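Local coordinates for uncharacterized protein TCIL3000_10_9440 (Trypanosoma congolense, PDB 5KMX) that is an insect-stage surface antigen of the parasite, possibly acting as a sensor, of which this chain is the bilobed ectodomain, at residues 34-39 against 61-66; 85-90 against 183-188; 127-132 against 147-152. One frame throughout, in Å; residues are numbered along the deposited sequence.

Interaction 1 (34-39 against 61-66)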
loop_
_atom_site.group_PDB
_atom_site.type_symbol
_atom_site.label_atom_id
_atom_site.label_comp_id
_atom_site.label_asym_id
_atom_site.label_seq_id
_atom_site.Cartn_x
_atom_site.Cartn_y
_atom_site.Cartn_z
ATOM N N ASN A 34 -12.428 -13.876 -1.319
ATOM C CA ASN A 34 -12.795 -14.783 -2.406
ATOM C C ASN A 34 -12.998 -16.205 -1.876
ATOM O O ASN A 34 -13.959 -16.465 -1.155
ATOM C CB ASN A 34 -11.735 -14.765 -3.512
ATOM C CG ASN A 34 -11.787 -13.506 -4.350
ATOM O OD1 ASN A 34 -12.662 -12.659 -4.171
ATOM N ND2 ASN A 34 -10.841 -13.373 -5.272
ATOM N N THR A 35 -12.087 -17.112 -2.222
ATOM C CA THR A 35 -12.206 -18.523 -1.866
ATOM C C THR A 35 -11.464 -18.836 -0.566
ATOM O O THR A 35 -11.860 -19.719 0.194
ATOM C CB THR A 35 -11.660 -19.418 -3.012
ATOM O OG1 THR A 35 -12.718 -19.709 -3.931
ATOM C CG2 THR A 35 -11.080 -20.730 -2.489
ATOM N N GLU A 36 -10.395 -18.089 -0.315
ATOM C CA GLU A 36 -9.446 -18.417 0.741
ATOM C C GLU A 36 -9.919 -17.968 2.120
ATOM O O GLU A 36 -10.512 -16.900 2.261
ATOM C CB GLU A 36 -8.091 -17.778 0.429
ATOM C CG GLU A 36 -7.631 -17.970 -1.010
ATOM C CD GLU A 36 -7.413 -19.430 -1.370
ATOM O OE1 GLU A 36 -7.411 -19.751 -2.577
ATOM O OE2 GLU A 36 -7.237 -20.254 -0.447
ATOM N N ASN A 37 -9.649 -18.787 3.134
ATOM C CA ASN A 37 -9.959 -18.430 4.515
ATOM C C ASN A 37 -9.055 -17.307 5.013
ATOM O O ASN A 37 -7.872 -17.257 4.673
ATOM C CB ASN A 37 -9.821 -19.647 5.430
ATOM C CG ASN A 37 -10.850 -20.720 5.138
ATOM O OD1 ASN A 37 -11.985 -20.426 4.762
ATOM N ND2 ASN A 37 -10.457 -21.976 5.313
ATOM N N ALA A 38 -9.617 -16.414 5.822
ATOM C CA ALA A 38 -8.868 -15.285 6.358
ATOM C C ALA A 38 -8.248 -15.627 7.709
ATOM O O ALA A 38 -8.800 -16.420 8.473
ATOM C CB ALA A 38 -9.769 -14.070 6.484
ATOM N N SER A 39 -7.098 -15.021 7.994
ATOM C CA SER A 39 -6.409 -15.213 9.266
ATOM C C SER A 39 -6.037 -13.871 9.881
ATOM O O SER A 39 -5.378 -13.048 9.246
ATOM C CB SER A 39 -5.152 -16.064 9.078
ATOM O OG SER A 39 -5.481 -17.375 8.652
ATOM N N THR A 61 -3.844 -15.168 1.215
ATOM C CA THR A 61 -3.068 -15.171 -0.020
ATOM C C THR A 61 -3.948 -15.637 -1.172
ATOM O O THR A 61 -4.370 -16.792 -1.208
ATOM C CB THR A 61 -1.828 -16.081 0.087
ATOM O OG1 THR A 61 -0.965 -15.599 1.124
ATOM C CG2 THR A 61 -1.063 -16.107 -1.227
ATOM N N LEU A 62 -4.218 -14.735 -2.109
ATOM C CA LEU A 62 -5.069 -15.044 -3.253
ATOM C C LEU A 62 -4.245 -15.446 -4.472
ATOM O O LEU A 62 -3.393 -14.678 -4.920
ATOM C CB LEU A 62 -5.950 -13.842 -3.605
ATOM C CG LEU A 62 -7.338 -13.815 -2.960
ATOM C CD1 LEU A 62 -7.240 -13.918 -1.447
ATOM C CD2 LEU A 62 -8.088 -12.556 -3.373
ATOM N N PRO A 63 -4.492 -16.651 -5.013
ATOM C CA PRO A 63 -3.815 -17.023 -6.258
ATOM C C PRO A 63 -4.455 -16.351 -7.464
ATOM O O PRO A 63 -5.661 -16.108 -7.450
ATOM C CB PRO A 63 -3.996 -18.540 -6.314
ATOM C CG PRO A 63 -5.286 -18.774 -5.611
ATOM C CD PRO A 63 -5.344 -17.746 -4.509
ATOM N N LEU A 64 -3.663 -16.050 -8.487
ATOM C CA LEU A 64 -4.214 -15.505 -9.718
ATOM C C LEU A 64 -4.926 -16.618 -10.474
ATOM O O LEU A 64 -4.290 -17.552 -10.964
ATOM C CB LEU A 64 -3.117 -14.875 -10.581
ATOM C CG LEU A 64 -2.346 -13.703 -9.964
ATOM C CD1 LEU A 64 -1.329 -13.165 -10.958
ATOM C CD2 LEU A 64 -3.284 -12.594 -9.506
ATOM N N ASN A 65 -6.249 -16.524 -10.541
ATOM C CA ASN A 65 -7.057 -17.525 -11.221
ATOM C C ASN A 65 -8.223 -16.854 -11.952
ATOM O O ASN A 65 -8.004 -15.944 -12.755
ATOM C CB ASN A 65 -7.538 -18.582 -10.216
ATOM C CG ASN A 65 -8.234 -17.978 -9.010
ATOM O OD1 ASN A 65 -8.888 -16.939 -9.106
ATOM N ND2 ASN A 65 -8.101 -18.635 -7.862
ATOM N N LYS A 66 -9.452 -17.285 -11.682
ATOM C CA LYS A 66 -10.618 -16.712 -12.344
ATOM C C LYS A 66 -10.988 -15.359 -11.742
ATOM O O LYS A 66 -11.889 -14.681 -12.233
ATOM C CB LYS A 66 -11.800 -17.674 -12.256
ATOM C CG LYS A 66 -11.560 -18.999 -12.961
ATOM C CD LYS A 66 -12.650 -20.008 -12.640
ATOM C CE LYS A 66 -12.291 -21.395 -13.151
ATOM N NZ LYS A 66 -12.128 -21.435 -14.629
#

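Interaction 2 (85-90 against 183-188)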
loop_
_atom_site.group_PDB
_atom_site.type_symbol
_atom_site.label_atom_id
_atom_site.label_comp_id
_atom_site.label_asym_id
_atom_site.label_seq_id
_atom_site.Cartn_x
_atom_site.Cartn_y
_atom_site.Cartn_z
ATOM N N PHE A 85 -18.173 -6.427 0.821
ATOM C CA PHE A 85 -18.012 -5.555 -0.331
ATOM C C PHE A 85 -17.065 -6.192 -1.336
ATOM O O PHE A 85 -16.405 -7.186 -1.033
ATOM C CB PHE A 85 -17.492 -4.180 0.098
ATOM C CG PHE A 85 -16.120 -4.206 0.713
ATOM C CD1 PHE A 85 -15.948 -4.529 2.050
ATOM C CD2 PHE A 85 -15.001 -3.892 -0.043
ATOM C CE1 PHE A 85 -14.687 -4.547 2.618
ATOM C CE2 PHE A 85 -13.736 -3.911 0.519
ATOM C CZ PHE A 85 -13.580 -4.237 1.852
ATOM N N THR A 86 -17.020 -5.621 -2.535
ATOM C CA THR A 86 -16.127 -6.090 -3.586
ATOM C C THR A 86 -15.135 -4.991 -3.931
ATOM O O THR A 86 -15.475 -3.809 -3.892
ATOM C CB THR A 86 -16.901 -6.495 -4.857
ATOM O OG1 THR A 86 -17.956 -7.400 -4.511
ATOM C CG2 THR A 86 -15.971 -7.161 -5.865
ATOM N N ARG A 87 -13.908 -5.386 -4.258
ATOM C CA ARG A 87 -12.883 -4.443 -4.690
ATOM C C ARG A 87 -12.219 -4.933 -5.966
ATOM O O ARG A 87 -11.835 -6.097 -6.071
ATOM C CB ARG A 87 -11.830 -4.237 -3.598
ATOM C CG ARG A 87 -10.628 -3.397 -4.037
ATOM C CD ARG A 87 -11.030 -1.971 -4.389
ATOM N NE ARG A 87 -11.484 -1.246 -3.206
ATOM C CZ ARG A 87 -10.681 -0.606 -2.361
ATOM N NH1 ARG A 87 -9.370 -0.584 -2.565
ATOM N NH2 ARG A 87 -11.191 0.018 -1.310
ATOM N N ARG A 88 -12.086 -4.029 -6.929
ATOM C CA ARG A 88 -11.381 -4.316 -8.167
ATOM C C ARG A 88 -10.106 -3.484 -8.217
ATOM O O ARG A 88 -10.133 -2.285 -7.943
ATOM C CB ARG A 88 -12.268 -4.017 -9.373
ATOM C CG ARG A 88 -11.927 -4.831 -10.602
ATOM C CD ARG A 88 -13.007 -4.707 -11.654
ATOM N NE ARG A 88 -12.863 -3.496 -12.456
ATOM C CZ ARG A 88 -13.832 -2.968 -13.198
ATOM N NH1 ARG A 88 -15.034 -3.530 -13.233
ATOM N NH2 ARG A 88 -13.603 -1.866 -13.901
ATOM N N THR A 89 -8.995 -4.130 -8.557
ATOM C CA THR A 89 -7.699 -3.468 -8.605
ATOM C C THR A 89 -6.947 -3.861 -9.871
ATOM O O THR A 89 -6.912 -5.039 -10.228
ATOM C CB THR A 89 -6.838 -3.824 -7.379
ATOM O OG1 THR A 89 -7.579 -3.580 -6.178
ATOM C CG2 THR A 89 -5.559 -2.999 -7.363
ATOM N N PRO A 90 -6.342 -2.879 -10.559
ATOM C CA PRO A 90 -5.524 -3.253 -11.717
ATOM C C PRO A 90 -4.261 -3.999 -11.303
ATOM O O PRO A 90 -3.616 -3.620 -10.326
ATOM C CB PRO A 90 -5.184 -1.905 -12.362
ATOM C CG PRO A 90 -5.318 -0.909 -11.268
ATOM C CD PRO A 90 -6.417 -1.418 -10.387
ATOM N N PHE A 183 -3.375 6.647 0.211
ATOM C CA PHE A 183 -4.640 5.971 0.503
ATOM C C PHE A 183 -5.625 5.981 -0.667
ATOM O O PHE A 183 -6.837 6.024 -0.459
ATOM C CB PHE A 183 -5.305 6.598 1.735
ATOM C CG PHE A 183 -4.372 6.786 2.897
ATOM C CD1 PHE A 183 -3.828 5.691 3.545
ATOM C CD2 PHE A 183 -4.036 8.055 3.340
ATOM C CE1 PHE A 183 -2.970 5.854 4.609
ATOM C CE2 PHE A 183 -3.175 8.225 4.410
ATOM C CZ PHE A 183 -2.642 7.121 5.044
ATOM N N TYR A 184 -5.109 5.943 -1.891
ATOM C CA TYR A 184 -5.960 5.765 -3.065
ATOM C C TYR A 184 -6.195 4.276 -3.337
ATOM O O TYR A 184 -5.619 3.420 -2.666
ATOM C CB TYR A 184 -5.338 6.430 -4.298
ATOM C CG TYR A 184 -5.061 7.916 -4.143
ATOM C CD1 TYR A 184 -5.952 8.753 -3.478
ATOM C CD2 TYR A 184 -3.905 8.480 -4.667
ATOM C CE1 TYR A 184 -5.694 10.112 -3.342
ATOM C CE2 TYR A 184 -3.641 9.832 -4.533
ATOM C CZ TYR A 184 -4.537 10.642 -3.872
ATOM O OH TYR A 184 -4.266 11.986 -3.744
ATOM N N ASP A 185 -7.047 3.978 -4.317
ATOM C CA ASP A 185 -7.323 2.597 -4.715
ATOM C C ASP A 185 -6.038 1.891 -5.157
ATOM O O ASP A 185 -5.835 0.712 -4.858
ATOM C CB ASP A 185 -8.365 2.553 -5.848
ATOM C CG ASP A 185 -9.799 2.612 -5.340
ATOM O OD1 ASP A 185 -10.076 2.089 -4.241
ATOM O OD2 ASP A 185 -10.658 3.169 -6.056
ATOM N N ILE A 186 -5.168 2.622 -5.850
ATOM C CA ILE A 186 -3.954 2.045 -6.427
ATOM C C ILE A 186 -2.737 2.197 -5.510
ATOM O O ILE A 186 -1.637 1.765 -5.857
ATOM C CB ILE A 186 -3.626 2.686 -7.792
ATOM C CG1 ILE A 186 -3.524 4.208 -7.663
ATOM C CG2 ILE A 186 -4.694 2.329 -8.809
ATOM C CD1 ILE A 186 -2.804 4.870 -8.811
ATOM N N SER A 187 -2.933 2.809 -4.346
ATOM C CA SER A 187 -1.852 2.961 -3.376
ATOM C C SER A 187 -1.565 1.617 -2.708
ATOM O O SER A 187 -1.816 1.444 -1.514
ATOM C CB SER A 187 -2.208 4.018 -2.325
ATOM O OG SER A 187 -2.535 5.254 -2.938
ATOM N N GLN A 188 -1.041 0.670 -3.484
ATOM C CA GLN A 188 -0.818 -0.691 -3.001
ATOM C C GLN A 188 0.635 -1.120 -3.192
ATOM O O GLN A 188 1.441 -0.386 -3.765
ATOM C CB GLN A 188 -1.755 -1.668 -3.721
ATOM C CG GLN A 188 -3.211 -1.207 -3.795
ATOM C CD GLN A 188 -3.867 -1.087 -2.431
ATOM O OE1 GLN A 188 -3.320 -1.534 -1.424
ATOM N NE2 GLN A 188 -5.052 -0.482 -2.394
#

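Interaction 3 (127-132 against 147-152)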
loop_
_atom_site.group_PDB
_atom_site.type_symbol
_atom_site.label_atom_id
_atom_site.label_comp_id
_atom_site.label_asym_id
_atom_site.label_seq_id
_atom_site.Cartn_x
_atom_site.Cartn_y
_atom_site.Cartn_z
ATOM N N ILE A 127 15.446 1.904 -18.782
ATOM C CA ILE A 127 15.279 1.127 -19.999
ATOM C C ILE A 127 15.492 -0.348 -19.667
ATOM O O ILE A 127 14.610 -1.177 -19.898
ATOM C CB ILE A 127 16.261 1.577 -21.111
ATOM C CG1 ILE A 127 16.105 3.075 -21.401
ATOM C CG2 ILE A 127 16.043 0.772 -22.389
ATOM C CD1 ILE A 127 14.726 3.484 -21.895
ATOM N N SER A 128 16.649 -0.654 -19.084
ATOM C CA SER A 128 17.062 -2.031 -18.813
ATOM C C SER A 128 16.029 -2.827 -18.020
ATOM O O SER A 128 15.874 -4.029 -18.235
ATOM C CB SER A 128 18.396 -2.038 -18.061
ATOM O OG SER A 128 18.823 -3.356 -17.772
ATOM N N GLU A 129 15.324 -2.160 -17.111
ATOM C CA GLU A 129 14.365 -2.842 -16.247
ATOM C C GLU A 129 12.958 -2.848 -16.847
ATOM O O GLU A 129 11.991 -3.192 -16.167
ATOM C CB GLU A 129 14.345 -2.193 -14.861
ATOM C CG GLU A 129 13.585 -0.880 -14.790
ATOM C CD GLU A 129 13.938 -0.065 -13.558
ATOM O OE1 GLU A 129 13.482 1.094 -13.457
ATOM O OE2 GLU A 129 14.670 -0.582 -12.687
ATOM N N GLY A 130 12.849 -2.465 -18.117
ATOM C CA GLY A 130 11.584 -2.517 -18.832
ATOM C C GLY A 130 10.856 -1.187 -18.910
ATOM O O GLY A 130 9.854 -1.068 -19.613
ATOM N N GLY A 131 11.359 -0.186 -18.195
ATOM C CA GLY A 131 10.717 1.117 -18.150
ATOM C C GLY A 131 11.054 1.994 -19.343
ATOM O O GLY A 131 11.847 1.607 -20.202
ATOM N N ARG A 132 10.444 3.177 -19.389
ATOM C CA ARG A 132 10.717 4.164 -20.431
ATOM C C ARG A 132 11.205 5.474 -19.824
ATOM O O ARG A 132 10.650 5.954 -18.834
ATOM C CB ARG A 132 9.469 4.421 -21.279
ATOM C CG ARG A 132 9.218 3.374 -22.351
ATOM C CD ARG A 132 8.260 3.896 -23.412
ATOM N NE ARG A 132 6.873 3.932 -22.940
ATOM C CZ ARG A 132 5.865 3.235 -23.466
ATOM N NH1 ARG A 132 4.650 3.351 -22.949
ATOM N NH2 ARG A 132 6.054 2.424 -24.503
ATOM N N GLY A 147 14.920 14.591 -16.140
ATOM C CA GLY A 147 14.002 13.657 -16.765
ATOM C C GLY A 147 13.443 12.676 -15.756
ATOM O O GLY A 147 13.745 12.766 -14.566
ATOM N N TYR A 148 12.629 11.736 -16.231
ATOM C CA TYR A 148 12.000 10.756 -15.357
ATOM C C TYR A 148 11.881 9.395 -16.033
ATOM O O TYR A 148 12.028 9.278 -17.251
ATOM C CB TYR A 148 10.615 11.241 -14.917
ATOM C CG TYR A 148 9.627 11.418 -16.050
ATOM C CD1 TYR A 148 8.871 10.348 -16.512
ATOM C CD2 TYR A 148 9.444 12.656 -16.652
ATOM C CE1 TYR A 148 7.965 10.505 -17.544
ATOM C CE2 TYR A 148 8.539 12.822 -17.685
ATOM C CZ TYR A 148 7.803 11.743 -18.126
ATOM O OH TYR A 148 6.899 11.902 -19.154
ATOM N N CYS A 149 11.616 8.375 -15.223
ATOM C CA CYS A 149 11.412 7.017 -15.710
ATOM C C CYS A 149 9.985 6.565 -15.431
ATOM O O CYS A 149 9.500 6.700 -14.308
ATOM C CB CYS A 149 12.401 6.056 -15.050
ATOM S SG CYS A 149 12.121 4.316 -15.449
ATOM N N LYS A 150 9.318 6.037 -16.453
ATOM C CA LYS A 150 8.000 5.433 -16.281
ATOM C C LYS A 150 8.141 3.916 -16.278
ATOM O O LYS A 150 8.476 3.307 -17.295
ATOM C CB LYS A 150 7.033 5.884 -17.376
ATOM C CG LYS A 150 6.214 7.109 -16.996
ATOM C CD LYS A 150 4.997 7.264 -17.888
ATOM C CE LYS A 150 4.037 8.303 -17.334
ATOM N NZ LYS A 150 2.707 8.258 -18.001
ATOM N N GLN A 151 7.880 3.321 -15.119
ATOM C CA GLN A 151 8.159 1.912 -14.883
ATOM C C GLN A 151 6.874 1.117 -14.676
ATOM O O GLN A 151 5.952 1.576 -14.003
ATOM C CB GLN A 151 9.069 1.770 -13.662
ATOM C CG GLN A 151 9.773 0.434 -13.532
ATOM C CD GLN A 151 10.643 0.370 -12.290
ATOM O OE1 GLN A 151 10.901 1.388 -11.649
ATOM N NE2 GLN A 151 11.095 -0.829 -11.942
ATOM N N ASN A 152 6.820 -0.074 -15.264
ATOM C CA ASN A 152 5.711 -0.990 -15.033
ATOM C C ASN A 152 5.920 -1.769 -13.742
ATOM O O ASN A 152 6.944 -2.431 -13.567
ATOM C CB ASN A 152 5.553 -1.958 -16.207
ATOM C CG ASN A 152 4.874 -1.319 -17.404
ATOM O OD1 ASN A 152 3.811 -0.711 -17.279
ATOM N ND2 ASN A 152 5.490 -1.454 -18.572
#

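Interaction 1 (34-39 against 61-66)
N34 ND2 meets the L62 methyl CD2 at 3.4 Å, while the same nitrogen gives a hydrogen bond to the backbone O of T74. The other end of the amide is held as well: N34 OD1 accepts from the backbone N of V76. Both partners belong to strand 72-79. The amide therefore docks on that strand, and its nitrogen end rests against the leucine. The two side chains cross at about a right angle.

E36 makes the second half of the contact. Its CG lies beside the backbone N, and the chain then bends, with chi2 at -63° placing CD. E36 CG passes 3.5 Å from T61 O and 4.1 Å from L62 CD1. E36 and L62 slide past each other in opposite directions. Beyond the bend the carboxylate reaches P63 tip to tip, with E36 OE1 3.5 Å from P63 CD and 3.8 Å from P63 CG.

The contact lies where the two strands of the hairpin, 36-45 and 53-63, meet their flanking loops. Further along, S39 and E59 still share backbone hydrogen bonding. Here the strands have spread, and the CA atoms of E36 and L62 are 6.8 Å apart. L62 instead bonds through its backbone to V198 of strand 197-204, on which T61 also packs.

No hydrogen bond joins 34-39 to 61-66. Packing of side chains, and of E36 CG on a backbone carbonyl, joins the segments where the strands have spread. The polar groups of N34 are satisfied by strand 72-79. With no charged partner across the contact, E36 meets 61-66 through packing.

Interaction 2 (85-90 against 183-188)
R87 sends CG anti to its backbone N, chi1 173°, and its chain then bends at chi2 and chi3. D185 has CG beside its own backbone N, and its carboxylate comes nearer to the strand than its CB direction alone would suggest. The two groups meet with D185 OD1 over one face of the R87 guanidinium, offset toward the rim. D185 OD1 is 3.2 Å from R87 NH1 and 3.3 Å from R87 CZ. The carboxylate and guanidinium planes stand 63° apart. This is a salt bridge of charges only, since no N-H of R87 points at the oxygen.

The hydrogen bonding of this end lies with other partners. R87 NH1 gives a hydrogen bond to the backbone O of Q177, and the side chain of Q177 makes a weak one to D185 OD1. Q177 thus touches both charged groups.

Q188 NE2 approaches the guanidinium at its edge, near its plane, 4.3 Å from R87 NH1. Q188 NE2 bonds within its own loop to D185 O at 2.8 Å. That bond is nearly straight, and the nitrogen sits above the carbonyl plane of D185. It folds the Q188 side chain back on D185. Separately, S187 is the centre of an inverse gamma turn, with Q188 N bonded to I186 O. Q188 OE1 accepts from the backbone N of Y159, which anchors the loop on strand 145-165.

Farther along the strand the contact becomes apolar. P90 CG meets I186 CG2 at 4.1 Å, the two side chains crossing at about a right angle.

The loop 183-188 is thus set against strand 85-100 beside a buried arginine. The D185 carboxylate probably helps balance its charge, and E172 is a second, long and weak ion-pair partner at NH2.

Interaction 3 (127-132 against 147-152)
E129 lays its carboxylate against the side-chain amide of Q151, the two planes stacked and only 13° apart. E129 OE1 lies 3.2 Å from Q151 CD. The chains cross at about a right angle. Both run extended beyond CG, which carries their flat ends to the meeting point. No hydrogen bond forms between them: the approach of Q151 NE2 to E129 OE1 has a poor angle. E129 OE1 and Q151 OE1 are two acceptors 3.2 Å apart, which is probably unfavourable. Q151 OE1 is held elsewhere, by a hydrogen bond from R95 NH1 of strand 85-100. E129 OE1 further meets C149 SG at 4.0 Å.

C149 is joined by a disulfide to C126 in helix 116-128, so the strand is bonded covalently to the helix that leads into this turn. E129 is the first residue to leave the helix, and G130 N still bonds to I127 O behind it. G130 has positive phi, and at its backbone angles a CB would press on the carbonyl O of the residue before. G131 packs its CA 3.2 Å from K150 O. A CB there would be tight against both C149 SG and K150 O, so the close passage depends on glycine.

The chain then enters strand 132-135. R132 and K150 form an antiparallel hydrogen-bonded pair. R132 N gives to K150 O at 2.9 Å, and K150 N gives to R132 O at 2.7 Å. C149 CA adds a weaker CH...O contact to R132 O.

The disulfide and the paired backbone bonds thus link helix, turn and strand to strand 145-165. The flat overlap of E129 on Q151 is packing that accompanies them, with the directed bonding of Q151 OE1 left to R95.

All three contacts reach the same mixed sheet, but at different places in it. Interaction 1 is a surface contact at the splayed end of a hairpin, without hydrogen bonds of its own. Interaction 2 is more central, about 9 Å from the chain centre, and sets a loop on strand 85-100 through an out-of-plane salt bridge and apolar packing. Interaction 3 lies about 21 Å from that centre and alone includes backbone pairing and a disulfide cysteine. Strands 85-100 and 145-165 are neighbours, so they connect interactions 2 and 3. The centres of interactions 1 and 3 are about 31 Å apart, consistent with an elongated, bilobed molecule.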